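Local coordinates for Sm domain-containing protein (Pyrococcus furiosus, PDB 1YCY) that is not functionally characterised but belongs to the Sm family and, like its relatives, probably binds RNA as part of a multi-subunit assembly, at residues A[19-24]-A[41-46]. Sequence-based numbering, arbitrary orientation.
Sequences VAVSVG and ILLKDV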
ATOM      1  N   VAL A  19     -29.277 -11.418   3.752  1.00 53.65           N
ATOM      2  CA  VAL A  19     -28.281 -11.357   2.690  1.00 50.70           C
ATOM      3  C   VAL A  19     -26.998 -10.812   3.260  1.00 49.95           C
ATOM      4  O   VAL A  19     -27.036 -10.030   4.208  1.00 49.25           O
ATOM      5  CB  VAL A  19     -28.729 -10.460   1.519  1.00 49.20           C
ATOM      6  CG1 VAL A  19     -30.032 -10.949   0.969  1.00 49.42           C
ATOM      7  CG2 VAL A  19     -28.852  -8.996   1.949  1.00 49.27           C
ATOM      8  N   ALA A  20     -25.864 -11.244   2.696  1.00 51.15           N
ATOM      9  CA  ALA A  20     -24.553 -10.608   2.964  1.00 48.82           C
ATOM     10  C   ALA A  20     -24.239  -9.624   1.841  1.00 47.79           C
ATOM     11  O   ALA A  20     -24.607  -9.849   0.680  1.00 42.51           O
ATOM     12  CB  ALA A  20     -23.470 -11.632   3.085  1.00 47.57           C
ATOM     13  N   VAL A  21     -23.600  -8.511   2.206  1.00 50.36           N
ATOM     14  CA  VAL A  21     -23.139  -7.523   1.223  1.00 51.56           C
ATOM     15  C   VAL A  21     -21.698  -7.163   1.514  1.00 52.34           C
ATOM     16  O   VAL A  21     -21.336  -6.912   2.672  1.00 51.14           O
ATOM     17  CB  VAL A  21     -23.968  -6.217   1.227  1.00 51.89           C
ATOM     18  CG1 VAL A  21     -23.538  -5.325   0.084  1.00 52.48           C
ATOM     19  CG2 VAL A  21     -25.472  -6.499   1.108  1.00 53.31           C
ATOM     20  N   SER A  22     -20.892  -7.151   0.453  1.00 54.04           N
ATOM     21  CA  SER A  22     -19.527  -6.626   0.470  1.00 56.36           C
ATOM     22  C   SER A  22     -19.543  -5.246  -0.216  1.00 58.13           C
ATOM     23  O   SER A  22     -19.971  -5.128  -1.377  1.00 55.36           O
ATOM     24  CB  SER A  22     -18.592  -7.587  -0.285  1.00 58.06           C
ATOM     25  OG  SER A  22     -17.257  -7.101  -0.420  1.00 58.48           O
ATOM     26  N   VAL A  23     -19.105  -4.215   0.524  1.00 60.39           N
ATOM     27  CA  VAL A  23     -18.966  -2.828   0.016  1.00 61.69           C
ATOM     28  C   VAL A  23     -17.490  -2.433   0.077  1.00 63.70           C
ATOM     29  O   VAL A  23     -16.862  -2.592   1.128  1.00 66.14           O
ATOM     30  CB  VAL A  23     -19.767  -1.829   0.875  1.00 59.51           C
ATOM     31  N   GLY A  24     -16.922  -1.934  -1.026  1.00 63.82           N
ATOM     32  CA  GLY A  24     -15.469  -1.753  -1.104  1.00 62.06           C
ATOM     33  C   GLY A  24     -14.728  -3.089  -1.125  1.00 62.80           C
ATOM     34  O   GLY A  24     -14.579  -3.776  -0.093  1.00 62.87           O
ATOM     35  N   ILE A  41     -29.767   0.158  -1.718  1.00 51.89           N
ATOM     36  CA  ILE A  41     -30.477  -0.876  -0.971  1.00 51.87           C
ATOM     37  C   ILE A  41     -30.550  -0.603   0.523  1.00 52.65           C
ATOM     38  O   ILE A  41     -29.590  -0.129   1.157  1.00 51.29           O
ATOM     39  CB  ILE A  41     -29.932  -2.320  -1.193  1.00 51.36           C
ATOM     40  CG1 ILE A  41     -28.632  -2.570  -0.439  1.00 51.70           C
ATOM     41  CG2 ILE A  41     -29.796  -2.619  -2.690  1.00 50.87           C
ATOM     42  CD1 ILE A  41     -28.243  -4.038  -0.441  1.00 52.56           C
ATOM     43  N   LEU A  42     -31.713  -0.934   1.075  1.00 52.61           N
ATOM     44  CA  LEU A  42     -32.005  -0.697   2.456  1.00 51.89           C
ATOM     45  C   LEU A  42     -31.941  -2.019   3.156  1.00 50.78           C
ATOM     46  O   LEU A  42     -32.648  -2.941   2.789  1.00 52.04           O
ATOM     47  CB  LEU A  42     -33.401  -0.090   2.589  1.00 52.71           C
ATOM     48  CG  LEU A  42     -33.980   0.075   4.011  1.00 52.80           C
ATOM     49  CD1 LEU A  42     -32.971   0.662   5.023  1.00 52.20           C
ATOM     50  CD2 LEU A  42     -35.248   0.921   3.927  1.00 52.06           C
ATOM     51  N   LEU A  43     -31.071  -2.111   4.146  1.00 50.86           N
ATOM     52  CA  LEU A  43     -31.004  -3.270   5.015  1.00 52.51           C
ATOM     53  C   LEU A  43     -31.635  -2.963   6.365  1.00 54.32           C
ATOM     54  O   LEU A  43     -31.560  -1.836   6.858  1.00 53.88           O
ATOM     55  CB  LEU A  43     -29.552  -3.716   5.232  1.00 53.53           C
ATOM     56  CG  LEU A  43     -29.015  -4.834   4.340  1.00 53.37           C
ATOM     57  CD1 LEU A  43     -29.380  -4.564   2.870  1.00 52.95           C
ATOM     58  CD2 LEU A  43     -27.482  -5.006   4.575  1.00 52.22           C
ATOM     59  N   LYS A  44     -32.232  -4.001   6.949  1.00 56.96           N
ATOM     60  CA  LYS A  44     -32.912  -3.958   8.234  1.00 57.00           C
ATOM     61  C   LYS A  44     -32.198  -4.949   9.152  1.00 57.58           C
ATOM     62  O   LYS A  44     -31.746  -5.989   8.703  1.00 58.16           O
ATOM     63  CB  LYS A  44     -34.395  -4.343   8.026  1.00 57.78           C
ATOM     64  CG  LYS A  44     -35.309  -4.374   9.286  1.00 58.55           C
ATOM     65  CD  LYS A  44     -36.737  -4.909   8.973  1.00 58.40           C
ATOM     66  N   ASP A  45     -32.072  -4.603  10.428  1.00 60.96           N
ATOM     67  CA  ASP A  45     -31.525  -5.498  11.456  1.00 63.72           C
ATOM     68  C   ASP A  45     -30.170  -6.025  11.055  1.00 62.89           C
ATOM     69  O   ASP A  45     -30.040  -7.173  10.643  1.00 64.86           O
ATOM     70  CB  ASP A  45     -32.500  -6.649  11.752  1.00 67.28           C
ATOM     71  CG  ASP A  45     -33.879  -6.150  12.243  1.00 70.74           C
ATOM     72  OD1 ASP A  45     -33.922  -5.175  13.051  1.00 71.90           O
ATOM     73  OD2 ASP A  45     -34.913  -6.733  11.811  1.00 71.68           O
ATOM     74  N   VAL A  46     -29.161  -5.168  11.191  1.00 62.07           N
ATOM     75  CA  VAL A  46     -27.831  -5.421  10.646  1.00 60.33           C
ATOM     76  C   VAL A  46     -26.860  -5.991  11.695  1.00 61.31           C
ATOM     77  O   VAL A  46     -26.732  -5.447  12.815  1.00 60.83           O
ATOM     78  CB  VAL A  46     -27.256  -4.134  10.015  1.00 59.37           C
ATOM     79  CG1 VAL A  46     -25.835  -4.371   9.517  1.00 59.09           C
ATOM     80  CG2 VAL A  46     -28.180  -3.637   8.873  1.00 58.49           C
TER
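V21 and I41 meet through two torsions: the valine's CG1 lies anti to the backbone N (chi1 -173°), which places CG2 anti to the carbonyl carbon, and the isoleucine sets CG1 between backbone N and carbonyl carbon (chi1 76°), then extends it almost fully (chi2 169°). Both side chains leave the backbone in the direction of the opposing strand, and they finish tip to tip, V21 CG2 lying 4.0 Å from I41 CD1. The same valine methyl also approaches L43, whose CD2 is 4.3 Å away, so one branch of V21 serves two partners that sit two residues apart on a single face of strand 40-48. V19 comes no nearer than 4.6 Å, between its CG2 and L43 CD1.

Backbone separation excludes direct strand pairing: V21 CA is 10.1 Å from I41 CA, and no hydrogen bond links 19-24 to 41-46. Strand 30-36 stands between them in the sheet order, pairing through its backbone with V19. The contact therefore spans the interior of the strongly bent, five-stranded antiparallel barrel of the Sm fold, near the centre of the chain. I64 and I67 pack on V21 from strand 64-69, and I59 touches both I41 and L43.

With all three touching residues buried and just 118 Å² shared, cohesion here rests on dispersion and the hydrophobic effect between methyl groups, without directional bonds.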